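Local coordinates for protein diphosphomevalonate decarboxylase, putative (Trypanosoma brucei, PDB 2HKE) that probably catalyses the ATP-dependent decarboxylation of (R)-5-diphosphomevalonate to isopentenyl diphosphate, a precursor for isoprenoids and sterols, at residues T50-D56 with K96-S102; S115-C120 with G143-A147; K304-P308 with F327-L332. The protein carries 1 engineered substitution. All blocks are in the same frame, centred on the assembly; numbering follows the deposited sequence.

Contact 1: residues T50-D56 with K96-S102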
ATOM      1  N   THR A  50      -6.175  -2.135 -15.224  1.00 24.63           N
ATOM      2  CA  THR A  50      -5.695  -3.101 -16.231  1.00 24.63           C
ATOM      3  C   THR A  50      -6.849  -3.648 -17.055  1.00 24.16           C
ATOM      4  O   THR A  50      -7.892  -3.990 -16.517  1.00 23.70           O
ATOM      5  CB  THR A  50      -4.980  -4.317 -15.595  1.00 25.18           C
ATOM      6  OG1 THR A  50      -3.807  -3.893 -14.918  1.00 28.71           O
ATOM      7  CG2 THR A  50      -4.605  -5.400 -16.605  1.00 24.97           C
ATOM      8  N   SER A  51      -6.590  -3.766 -18.343  1.00 24.29           N
ATOM      9  CA  SER A  51      -7.468  -4.422 -19.297  1.00 25.60           C
ATOM     10  C   SER A  51      -6.710  -5.597 -19.879  1.00 25.20           C
ATOM     11  O   SER A  51      -5.524  -5.499 -20.206  1.00 25.32           O
ATOM     12  CB  SER A  51      -7.900  -3.450 -20.414  1.00 25.52           C
ATOM     13  OG  SER A  51      -8.886  -2.529 -19.938  1.00 26.23           O
ATOM     14  N   VAL A  52      -7.374  -6.732 -19.997  1.00 26.62           N
ATOM     15  CA  VAL A  52      -6.760  -7.864 -20.649  1.00 28.14           C
ATOM     16  C   VAL A  52      -7.685  -8.373 -21.757  1.00 30.25           C
ATOM     17  O   VAL A  52      -8.914  -8.311 -21.611  1.00 29.40           O
ATOM     18  CB  VAL A  52      -6.400  -9.002 -19.643  1.00 27.55           C
ATOM     19  CG1 VAL A  52      -5.501  -8.460 -18.506  1.00 25.15           C
ATOM     20  CG2 VAL A  52      -7.664  -9.662 -19.062  1.00 26.11           C
ATOM     21  N   GLU A  53      -7.080  -8.888 -22.825  1.00 32.99           N
ATOM     22  CA  GLU A  53      -7.837  -9.527 -23.913  1.00 35.51           C
ATOM     23  C   GLU A  53      -7.207 -10.851 -24.301  1.00 36.48           C
ATOM     24  O   GLU A  53      -6.027 -10.896 -24.590  1.00 36.08           O
ATOM     25  CB  GLU A  53      -7.892  -8.598 -25.122  1.00 35.90           C
ATOM     26  CG  GLU A  53      -9.023  -8.957 -26.110  1.00 37.00           C
ATOM     27  CD  GLU A  53      -8.874  -8.284 -27.488  1.00 39.57           C
ATOM     28  OE1 GLU A  53      -8.083  -7.319 -27.672  1.00 44.59           O
ATOM     29  OE2 GLU A  53      -9.554  -8.762 -28.414  1.00 48.76           O
ATOM     30  N   LEU A  54      -7.978 -11.941 -24.277  1.00 39.11           N
ATOM     31  CA  LEU A  54      -7.437 -13.236 -24.734  1.00 41.51           C
ATOM     32  C   LEU A  54      -7.413 -13.214 -26.246  1.00 43.63           C
ATOM     33  O   LEU A  54      -8.309 -12.651 -26.873  1.00 43.47           O
ATOM     34  CB  LEU A  54      -8.242 -14.438 -24.236  1.00 41.83           C
ATOM     35  CG  LEU A  54      -8.125 -14.862 -22.766  1.00 41.45           C
ATOM     36  CD1 LEU A  54      -8.364 -16.357 -22.615  1.00 42.30           C
ATOM     37  CD2 LEU A  54      -6.781 -14.541 -22.195  1.00 43.93           C
ATOM     38  N   ARG A  55      -6.358 -13.784 -26.817  1.00 46.23           N
ATOM     39  CA  ARG A  55      -6.135 -13.752 -28.260  1.00 48.70           C
ATOM     40  C   ARG A  55      -5.776 -15.142 -28.798  1.00 50.41           C
ATOM     41  O   ARG A  55      -5.190 -15.994 -28.087  1.00 50.83           O
ATOM     42  CB  ARG A  55      -4.992 -12.782 -28.594  1.00 49.38           C
ATOM     43  CG  ARG A  55      -5.186 -11.327 -28.171  1.00 51.28           C
ATOM     44  CD  ARG A  55      -6.252 -10.612 -29.009  1.00 55.51           C
ATOM     45  NE  ARG A  55      -5.970 -10.648 -30.450  1.00 57.02           N
ATOM     46  CZ  ARG A  55      -5.234  -9.760 -31.130  1.00 58.15           C
ATOM     47  NH1 ARG A  55      -4.672  -8.712 -30.537  1.00 58.56           N
ATOM     48  NH2 ARG A  55      -5.056  -9.919 -32.437  1.00 58.26           N
ATOM     49  N   ASP A  56      -6.150 -15.358 -30.060  1.00 52.43           N
ATOM     50  CA  ASP A  56      -5.695 -16.509 -30.866  1.00 53.45           C
ATOM     51  C   ASP A  56      -4.787 -16.074 -32.015  1.00 54.28           C
ATOM     52  O   ASP A  56      -3.880 -16.807 -32.418  1.00 54.84           O
ATOM     53  CB  ASP A  56      -6.902 -17.235 -31.448  1.00 54.14           C
ATOM     54  CG  ASP A  56      -7.488 -18.215 -30.482  1.00 56.93           C
ATOM     55  OD1 ASP A  56      -6.769 -19.177 -30.127  1.00 59.85           O
ATOM     56  OD2 ASP A  56      -8.659 -18.019 -30.066  1.00 62.06           O
ATOM     57  N   LYS A  96      -4.224 -19.965 -25.006  1.00 43.26           N
ATOM     58  CA  LYS A  96      -4.465 -18.639 -25.525  1.00 41.87           C
ATOM     59  C   LYS A  96      -3.352 -17.742 -25.025  1.00 40.18           C
ATOM     60  O   LYS A  96      -2.843 -17.939 -23.919  1.00 39.39           O
ATOM     61  CB  LYS A  96      -5.797 -18.081 -25.018  1.00 42.88           C
ATOM     62  CG  LYS A  96      -7.012 -18.920 -25.326  1.00 43.49           C
ATOM     63  CD  LYS A  96      -7.511 -18.666 -26.728  1.00 45.06           C
ATOM     64  CE  LYS A  96      -8.732 -19.545 -27.059  1.00 46.47           C
ATOM     65  NZ  LYS A  96      -8.288 -20.957 -27.328  1.00 48.57           N
ATOM     66  N   LYS A  97      -2.989 -16.764 -25.848  1.00 38.30           N
ATOM     67  CA  LYS A  97      -2.118 -15.683 -25.435  1.00 37.07           C
ATOM     68  C   LYS A  97      -3.007 -14.523 -25.005  1.00 34.17           C
ATOM     69  O   LYS A  97      -4.201 -14.468 -25.319  1.00 34.24           O
ATOM     70  CB  LYS A  97      -1.215 -15.206 -26.577  1.00 37.63           C
ATOM     71  CG  LYS A  97      -0.417 -16.294 -27.255  1.00 39.20           C
ATOM     72  CD  LYS A  97       0.594 -16.932 -26.325  1.00 40.62           C
ATOM     73  CE  LYS A  97       1.111 -18.226 -26.910  1.00 42.28           C
ATOM     74  NZ  LYS A  97      -0.008 -19.159 -27.218  1.00 44.81           N
ATOM     75  N   VAL A  98      -2.402 -13.578 -24.313  1.00 31.30           N
ATOM     76  CA  VAL A  98      -3.135 -12.474 -23.772  1.00 29.05           C
ATOM     77  C   VAL A  98      -2.425 -11.155 -24.076  1.00 27.87           C
ATOM     78  O   VAL A  98      -1.195 -11.089 -24.074  1.00 27.18           O
ATOM     79  CB  VAL A  98      -3.335 -12.696 -22.255  1.00 29.33           C
ATOM     80  CG1 VAL A  98      -1.975 -12.821 -21.518  1.00 29.06           C
ATOM     81  CG2 VAL A  98      -4.213 -11.633 -21.658  1.00 26.80           C
ATOM     82  N   ASN A  99      -3.206 -10.131 -24.392  1.00 28.12           N
ATOM     83  CA  ASN A  99      -2.725  -8.738 -24.418  1.00 27.76           C
ATOM     84  C   ASN A  99      -3.123  -8.099 -23.101  1.00 26.50           C
ATOM     85  O   ASN A  99      -4.296  -8.056 -22.787  1.00 26.87           O
ATOM     86  CB  ASN A  99      -3.367  -7.848 -25.499  1.00 29.17           C
ATOM     87  CG  ASN A  99      -3.136  -8.342 -26.916  1.00 32.65           C
ATOM     88  OD1 ASN A  99      -4.106  -8.502 -27.670  1.00 39.54           O
ATOM     89  ND2 ASN A  99      -1.884  -8.522 -27.309  1.00 36.24           N
ATOM     90  N   ILE A 100      -2.150  -7.609 -22.356  1.00 25.88           N
ATOM     91  CA  ILE A 100      -2.367  -6.908 -21.092  1.00 25.30           C
ATOM     92  C   ILE A 100      -1.964  -5.458 -21.271  1.00 25.25           C
ATOM     93  O   ILE A 100      -0.859  -5.180 -21.769  1.00 25.21           O
ATOM     94  CB  ILE A 100      -1.438  -7.481 -19.995  1.00 25.12           C
ATOM     95  CG1 ILE A 100      -1.598  -9.000 -19.860  1.00 23.73           C
ATOM     96  CG2 ILE A 100      -1.679  -6.795 -18.655  1.00 24.47           C
ATOM     97  CD1 ILE A 100      -0.511  -9.617 -19.039  1.00 23.59           C
ATOM     98  N   VAL A 101      -2.836  -4.560 -20.834  1.00 24.55           N
ATOM     99  CA  VAL A 101      -2.606  -3.123 -20.947  1.00 26.15           C
ATOM    100  C   VAL A 101      -2.893  -2.540 -19.585  1.00 26.14           C
ATOM    101  O   VAL A 101      -3.996  -2.709 -19.059  1.00 25.10           O
ATOM    102  CB  VAL A 101      -3.539  -2.502 -22.020  1.00 25.79           C
ATOM    103  CG1 VAL A 101      -3.407  -0.981 -22.043  1.00 26.71           C
ATOM    104  CG2 VAL A 101      -3.280  -3.130 -23.396  1.00 26.67           C
ATOM    105  N   SER A 102      -1.881  -1.915 -18.985  1.00 26.58           N
ATOM    106  CA  SER A 102      -1.986  -1.470 -17.621  1.00 27.74           C
ATOM    107  C   SER A 102      -1.625   0.005 -17.527  1.00 28.47           C
ATOM    108  O   SER A 102      -0.690   0.454 -18.193  1.00 27.90           O
ATOM    109  CB  SER A 102      -1.044  -2.279 -16.752  1.00 28.40           C
ATOM    110  OG  SER A 102      -1.465  -3.614 -16.777  1.00 30.05           O
TER
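R55 reaches N99 by folding over the sheet: its CG stands anti to the carbonyl carbon (chi1 -60°), and further bends at chi2 and chi3 carry the guanidinium across to N99 on the neighbouring strand. NH1 then donates to OD1 of N99 over 2.9 Å, in the plane of the amide and on a lone pair of its oxygen. The guanidinium and amide planes are 59° apart, so the two groups meet at an edge and do not stack. The other end of the amide is held too, since ND2 of N99 bonds T62; the side chain is thereby gripped from both sides.

Beneath this diagonal bond runs a regular antiparallel pairing of strands 50-55 and 97-102, whose short axes approach to 4.5 Å. S51 with V101, E53 with N99 and R55 with K97 form the hydrogen-bonded pairs. S51 N to V101 O is 2.9 Å and nearly straight, whereas at the other end K97 N to R55 O lengthens to 3.2 Å. In the alternating non-hydrogen-bonded pairs, T50 OG1 bonds S102 OG at 3.0 Å, V52 and I100 lie side by side, and CD2 of L54 rests 3.9 Å from CB of V98. Past the strands, NZ of K96 makes a long salt bridge, 3.6 Å, with OD1 of D56, while its hydrogen bond goes to the carbonyl of E92.

The two faces meet different neighbours. The side with V52, L54, V98, I100 and the T50-S102 hydroxyl pair turns inward, with V52 and L54 on A125, A129 and F130 of helix 114-130, and V98 on helix 76-86. S51, E53 and V101 look toward the C-terminal tail around L377 and I378. Strand 5-15 flanks the pair beside 48-55, and strand 62-65 runs parallel to 97-104 on its far edge.

Contact 2: residues S115-C120 with G143-A147. With SO4 (sulfate ion), chain C.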
ATOM      1  N   SER A 115       2.749  -0.135  -7.627  1.00 35.28           N
ATOM      2  CA  SER A 115       2.996  -1.528  -8.046  1.00 34.96           C
ATOM      3  C   SER A 115       2.045  -2.502  -7.344  1.00 33.45           C
ATOM      4  O   SER A 115       1.561  -3.471  -7.950  1.00 35.68           O
ATOM      5  CB  SER A 115       4.457  -1.922  -7.791  1.00 35.99           C
ATOM      6  OG  SER A 115       4.577  -2.392  -6.461  1.00 39.85           O
ATOM      7  N   ALA A 116       1.737  -2.233  -6.086  1.00 31.41           N
ATOM      8  CA  ALA A 116       0.772  -3.041  -5.337  1.00 29.80           C
ATOM      9  C   ALA A 116      -0.574  -3.054  -6.044  1.00 28.00           C
ATOM     10  O   ALA A 116      -1.198  -4.100  -6.223  1.00 26.77           O
ATOM     11  CB  ALA A 116       0.583  -2.481  -3.945  1.00 30.83           C
ATOM     12  N   SER A 117      -1.036  -1.871  -6.407  1.00 23.97           N
ATOM     13  CA  SER A 117      -2.343  -1.749  -7.031  1.00 22.98           C
ATOM     14  C   SER A 117      -2.327  -2.327  -8.451  1.00 21.99           C
ATOM     15  O   SER A 117      -3.297  -3.009  -8.885  1.00 22.31           O
ATOM     16  CB  SER A 117      -2.767  -0.289  -6.982  1.00 21.84           C
ATOM     17  OG  SER A 117      -1.821   0.541  -7.646  1.00 22.83           O
ATOM     18  N   GLY A 118      -1.223  -2.111  -9.151  1.00 20.91           N
ATOM     19  CA  GLY A 118      -1.060  -2.572 -10.528  1.00 21.00           C
ATOM     20  C   GLY A 118      -1.069  -4.081 -10.670  1.00 20.64           C
ATOM     21  O   GLY A 118      -1.771  -4.636 -11.510  1.00 20.33           O
ATOM     22  N   TYR A 119      -0.310  -4.771  -9.833  1.00 19.35           N
ATOM     23  CA  TYR A 119      -0.290  -6.216  -9.874  1.00 20.02           C
ATOM     24  C   TYR A 119      -1.605  -6.808  -9.395  1.00 19.82           C
ATOM     25  O   TYR A 119      -2.037  -7.860  -9.896  1.00 20.15           O
ATOM     26  CB  TYR A 119       0.866  -6.745  -9.028  1.00 21.41           C
ATOM     27  CG  TYR A 119       2.175  -6.614  -9.765  1.00 22.89           C
ATOM     28  CD1 TYR A 119       2.387  -7.316 -10.928  1.00 26.55           C
ATOM     29  CD2 TYR A 119       3.215  -5.823  -9.271  1.00 27.18           C
ATOM     30  CE1 TYR A 119       3.598  -7.260 -11.600  1.00 26.90           C
ATOM     31  CE2 TYR A 119       4.446  -5.734  -9.968  1.00 28.35           C
ATOM     32  CZ  TYR A 119       4.597  -6.466 -11.127  1.00 28.02           C
ATOM     33  OH  TYR A 119       5.753  -6.454 -11.870  1.00 34.03           O
ATOM     34  N   CYS A 120      -2.227  -6.164  -8.423  1.00 19.08           N
ATOM     35  CA  CYS A 120      -3.550  -6.639  -7.975  1.00 19.51           C
ATOM     36  C   CYS A 120      -4.576  -6.500  -9.108  1.00 19.87           C
ATOM     37  O   CYS A 120      -5.318  -7.433  -9.397  1.00 19.84           O
ATOM     38  CB  CYS A 120      -3.990  -5.893  -6.771  1.00 19.45           C
ATOM     39  SG  CYS A 120      -5.468  -6.573  -6.018  1.00 23.59           S
ATOM     40  N   GLY A 143       3.358 -11.281  -8.211  1.00 20.39           N
ATOM     41  CA  GLY A 143       3.767 -10.081  -8.871  1.00 19.64           C
ATOM     42  C   GLY A 143       4.415  -9.153  -7.893  1.00 21.13           C
ATOM     43  O   GLY A 143       5.470  -8.640  -8.194  1.00 22.24           O
ATOM     44  N   SER A 144       3.785  -8.939  -6.738  1.00 20.65           N
ATOM     45  CA  SER A 144       4.352  -8.120  -5.648  1.00 21.79           C
ATOM     46  C   SER A 144       3.711  -8.550  -4.353  1.00 21.22           C
ATOM     47  O   SER A 144       2.497  -8.688  -4.247  1.00 20.39           O
ATOM     48  CB  SER A 144       4.106  -6.598  -5.833  1.00 23.37           C
ATOM     49  OG  SER A 144       4.717  -5.909  -4.773  1.00 29.77           O
ATOM     50  N   GLY A 145       4.505  -8.699  -3.312  1.00 20.19           N
ATOM     51  CA  GLY A 145       3.931  -9.160  -2.055  1.00 20.90           C
ATOM     52  C   GLY A 145       2.812  -8.267  -1.559  1.00 20.93           C
ATOM     53  O   GLY A 145       1.721  -8.742  -1.256  1.00 21.67           O
ATOM     54  N   SER A 146       3.032  -6.962  -1.536  1.00 20.12           N
ATOM     55  CA  SER A 146       1.998  -6.083  -0.990  1.00 20.38           C
ATOM     56  C   SER A 146       0.742  -6.049  -1.887  1.00 18.90           C
ATOM     57  O   SER A 146      -0.330  -5.741  -1.399  1.00 18.92           O
ATOM     58  CB  SER A 146       2.599  -4.712  -0.722  1.00 21.45           C
ATOM     59  OG  SER A 146       2.615  -3.968  -1.891  1.00 29.65           O
ATOM     60  N   ALA A 147       0.850  -6.444  -3.166  1.00 18.66           N
ATOM     61  CA  ALA A 147      -0.344  -6.503  -4.045  1.00 18.70           C
ATOM     62  C   ALA A 147      -1.376  -7.462  -3.511  1.00 19.16           C
ATOM     63  O   ALA A 147      -2.583  -7.292  -3.722  1.00 19.86           O
ATOM     64  CB  ALA A 147       0.026  -6.877  -5.514  1.00 18.91           C
TER
HETATM   65  S   SO4 C 381       8.159  -7.488  -3.450  1.00 23.93           S
HETATM   66  O1  SO4 C 381       9.521  -7.965  -3.585  1.00 24.28           O
HETATM   67  O2  SO4 C 381       8.132  -6.313  -2.611  1.00 24.08           O
HETATM   68  O3  SO4 C 381       7.619  -7.132  -4.756  1.00 22.99           O
HETATM   69  O4  SO4 C 381       7.335  -8.520  -2.815  1.00 23.69           O
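Close packing between a helix and a loop, without a single hydrogen bond across it, joins the first turns of helix 114-130 to the chain leaving helix 136-143, its centre about 9 Å from the centre of the chain. Small residues make it possible. CB of A147 sits 3.1 Å from the carbonyl O of A116 and 3.6 Å from CB of Y119, and C120 lies alongside. The A116 oxygen still receives its helical bond from C120 N. CB of A116 in turn meets OG of S146 at 3.2 Å, the hydroxyl being turned toward it by a chi1 of 83° that sets OG between backbone N and carbonyl carbon.

Y119 supplies the broad surface. G143 comes over its face, CA 3.9 Å from the ring centroid and 18° off the normal, a CH-pi contact that the lack of a side chain allows. The carbonyl O of G143 lies 3.5 Å above the same plane, displaced toward the rim, and is held by NH1 of R77. CB of S144 touches CD2 of the ring.

Beyond S144 the loop turns to a sulfate: G145 N donates to its O4 at 2.9 Å, and OG of S144 lies near O3. K22, Y19, T200 and R77 bond the same anion, so R77 links it to the loop carbonyl. The S114-S115-A116 run matches the end of the glycine-rich motif of GHMP kinases, and the bound sulfate is consistent with a diphosphate subsite of the substrate pocket typical of this family.

Contact 3: residues K304-P308 with F327-L332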
ATOM      1  N   LYS A 304     -12.232  10.602  11.725  1.00 21.49           N
ATOM      2  CA  LYS A 304     -12.906  11.689  11.004  1.00 23.22           C
ATOM      3  C   LYS A 304     -13.125  12.963  11.814  1.00 22.45           C
ATOM      4  O   LYS A 304     -12.829  14.061  11.351  1.00 22.04           O
ATOM      5  CB  LYS A 304     -14.235  11.160  10.462  1.00 24.63           C
ATOM      6  CG  LYS A 304     -14.764  11.970   9.325  1.00 26.67           C
ATOM      7  CD  LYS A 304     -15.901  11.286   8.552  1.00 28.57           C
ATOM      8  CE  LYS A 304     -16.257  12.263   7.409  1.00 32.51           C
ATOM      9  NZ  LYS A 304     -17.570  12.071   6.611  1.00 34.83           N
ATOM     10  N   GLU A 305     -13.664  12.823  13.017  1.00 22.38           N
ATOM     11  CA  GLU A 305     -13.886  13.959  13.948  1.00 24.14           C
ATOM     12  C   GLU A 305     -12.626  14.802  14.198  1.00 22.51           C
ATOM     13  O   GLU A 305     -12.689  16.033  14.402  1.00 21.52           O
ATOM     14  CB  GLU A 305     -14.504  13.463  15.267  1.00 25.94           C
ATOM     15  CG  GLU A 305     -13.604  12.553  16.064  1.00 30.16           C
ATOM     16  CD  GLU A 305     -14.364  11.661  17.074  1.00 32.18           C
ATOM     17  OE1 GLU A 305     -15.069  12.232  17.971  1.00 40.55           O
ATOM     18  OE2 GLU A 305     -14.284  10.400  16.928  1.00 39.41           O
ATOM     19  N   ASP A 306     -11.465  14.144  14.171  1.00 21.30           N
ATOM     20  CA  ASP A 306     -10.215  14.783  14.517  1.00 21.16           C
ATOM     21  C   ASP A 306      -9.473  15.286  13.288  1.00 20.47           C
ATOM     22  O   ASP A 306      -8.483  15.985  13.421  1.00 20.23           O
ATOM     23  CB  ASP A 306      -9.320  13.788  15.247  1.00 21.02           C
ATOM     24  CG  ASP A 306      -9.787  13.514  16.680  1.00 24.39           C
ATOM     25  OD1 ASP A 306     -10.405  14.424  17.276  1.00 25.73           O
ATOM     26  OD2 ASP A 306      -9.539  12.401  17.215  1.00 26.43           O
ATOM     27  N   LEU A 307      -9.943  14.956  12.103  1.00 19.80           N
ATOM     28  CA  LEU A 307      -9.151  15.169  10.909  1.00 18.74           C
ATOM     29  C   LEU A 307      -9.003  16.664  10.601  1.00 19.23           C
ATOM     30  O   LEU A 307      -7.920  17.076  10.229  1.00 19.13           O
ATOM     31  CB  LEU A 307      -9.711  14.392   9.726  1.00 19.69           C
ATOM     32  CG  LEU A 307      -8.903  14.461   8.410  1.00 19.84           C
ATOM     33  CD1 LEU A 307      -9.026  13.146   7.603  1.00 19.01           C
ATOM     34  CD2 LEU A 307      -9.169  15.688   7.543  1.00 18.37           C
ATOM     35  N   PRO A 308     -10.098  17.458  10.633  1.00 18.93           N
ATOM     36  CA  PRO A 308      -9.920  18.881  10.276  1.00 19.81           C
ATOM     37  C   PRO A 308      -8.888  19.595  11.096  1.00 19.81           C
ATOM     38  O   PRO A 308      -8.043  20.324  10.492  1.00 19.50           O
ATOM     39  CB  PRO A 308     -11.326  19.462  10.467  1.00 20.44           C
ATOM     40  CG  PRO A 308     -12.189  18.224  10.045  1.00 19.61           C
ATOM     41  CD  PRO A 308     -11.520  17.188  10.873  1.00 20.44           C
ATOM     42  N   PHE A 327      -8.830  14.988  -1.841  1.00 22.56           N
ATOM     43  CA  PHE A 327      -9.661  14.393  -0.813  1.00 23.64           C
ATOM     44  C   PHE A 327     -10.778  13.575  -1.461  1.00 25.13           C
ATOM     45  O   PHE A 327     -11.507  14.091  -2.271  1.00 26.88           O
ATOM     46  CB  PHE A 327     -10.279  15.467   0.083  1.00 22.05           C
ATOM     47  CG  PHE A 327      -9.422  15.863   1.292  1.00 22.44           C
ATOM     48  CD1 PHE A 327      -8.071  16.085   1.149  1.00 21.70           C
ATOM     49  CD2 PHE A 327      -9.992  15.995   2.545  1.00 20.61           C
ATOM     50  CE1 PHE A 327      -7.309  16.446   2.244  1.00 22.46           C
ATOM     51  CE2 PHE A 327      -9.241  16.394   3.631  1.00 20.66           C
ATOM     52  CZ  PHE A 327      -7.917  16.610   3.475  1.00 20.81           C
ATOM     53  N   GLY A 328     -10.900  12.315  -1.099  1.00 25.75           N
ATOM     54  CA  GLY A 328     -12.054  11.502  -1.515  1.00 27.68           C
ATOM     55  C   GLY A 328     -13.351  12.091  -0.955  1.00 28.96           C
ATOM     56  O   GLY A 328     -14.415  11.971  -1.574  1.00 30.43           O
ATOM     57  N   ASP A 329     -13.271  12.707   0.232  1.00 28.24           N
ATOM     58  CA  ASP A 329     -14.442  13.215   0.960  1.00 28.29           C
ATOM     59  C   ASP A 329     -14.518  14.754   0.876  1.00 28.26           C
ATOM     60  O   ASP A 329     -13.871  15.480   1.608  1.00 26.23           O
ATOM     61  CB  ASP A 329     -14.335  12.676   2.409  1.00 28.70           C
ATOM     62  CG  ASP A 329     -15.536  12.916   3.263  1.00 28.24           C
ATOM     63  OD1 ASP A 329     -16.354  13.840   3.014  1.00 30.85           O
ATOM     64  OD2 ASP A 329     -15.667  12.151   4.276  1.00 30.84           O
ATOM     65  N   ARG A 330     -15.351  15.298  -0.021  1.00 29.84           N
ATOM     66  CA  ARG A 330     -15.460  16.732  -0.268  1.00 29.65           C
ATOM     67  C   ARG A 330     -15.963  17.467   0.970  1.00 30.00           C
ATOM     68  O   ARG A 330     -15.497  18.597   1.227  1.00 30.35           O
ATOM     69  CB  ARG A 330     -16.388  17.002  -1.454  1.00 31.12           C
ATOM     70  N   GLU A 331     -16.921  16.927   1.644  1.00 30.71           N
ATOM     71  CA  GLU A 331     -17.477  17.579   2.794  1.00 31.42           C
ATOM     72  C   GLU A 331     -16.410  17.736   3.883  1.00 31.61           C
ATOM     73  O   GLU A 331     -16.376  18.726   4.622  1.00 30.07           O
ATOM     74  CB  GLU A 331     -18.654  16.763   3.318  1.00 33.90           C
ATOM     75  CG  GLU A 331     -19.774  16.545   2.329  1.00 39.11           C
ATOM     76  CD  GLU A 331     -20.212  17.799   1.604  1.00 45.91           C
ATOM     77  OE1 GLU A 331     -20.651  18.772   2.291  1.00 51.98           O
ATOM     78  OE2 GLU A 331     -20.117  17.810   0.337  1.00 50.16           O
ATOM     79  N   LEU A 332     -15.539  16.742   3.994  1.00 29.95           N
ATOM     80  CA  LEU A 332     -14.525  16.776   4.993  1.00 28.68           C
ATOM     81  C   LEU A 332     -13.504  17.876   4.645  1.00 27.09           C
ATOM     82  O   LEU A 332     -13.004  18.603   5.499  1.00 26.73           O
ATOM     83  CB  LEU A 332     -13.885  15.381   5.047  1.00 28.29           C
ATOM     84  CG  LEU A 332     -13.024  15.110   6.223  1.00 28.20           C
ATOM     85  CD1 LEU A 332     -13.707  15.465   7.592  1.00 27.27           C
ATOM     86  CD2 LEU A 332     -12.529  13.608   6.122  1.00 27.91           C
TER
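F327 and L307 open the contact, the leucine's CD2 lying 4.0 Å from CE2 of the ring as the two side chains run antiparallel, side by side. The ring also meets that of F325 and rests on strand 358-363, so L307 is pressed against a surface already built by the sheet.

At D329 the chemistry changes. With CG anti to the backbone N (chi1 -171°), its carboxylate is carried toward K304 and divides its work between two partners. OD2 accepts NZ of K304 in a salt bridge of 3.0 Å, the hydrogen bond within it being weak; the lysine reaches out from the facing segment on a fully extended chain. OD1 takes the N-H of L332 at 3.2 Å, met from above the carboxylate plane, and so makes D329 the N-cap of helix 330-338.

L332 fills the middle. Its CD2 lies 3.8 Å from CD1 of L307, and its CD1 touches CG of P308, the two side chains crossing nearly at right angles, as well as the aliphatic CG of K304. Q184 and Q361 of the sheet meet the same side chain.

One aspartate thus ties a helix start to a lysine of the neighbouring segment while L332 packs on L307, P308 and the aliphatic part of K304. The lysine's charge would probably help keep the capping carboxylate ionised, and that negative charge suits the N-terminal end of a helix.

In the fold
Contacts 1 and 2 belong to one packing unit of the N-terminal domain: helix 114-130, which meets the sulfate loop in contact 2, also lies against the inward face of the strands in contact 1, and T50 OG1 comes to 4.0 Å from G118 O. Contact 3 stands apart in the C-terminal domain, its centre about 28 Å from that of contact 2. Contact 2, near the chain centre, relies on steric fit beside an anion. Contacts 1 and 3, centred about 25 and 21 Å from the chain centre, combine buried apolar side chains with polar groups nearer the surface: backbone bonds and the R55-N99 pair in one, a salt bridge between two segments leading into helices in the other.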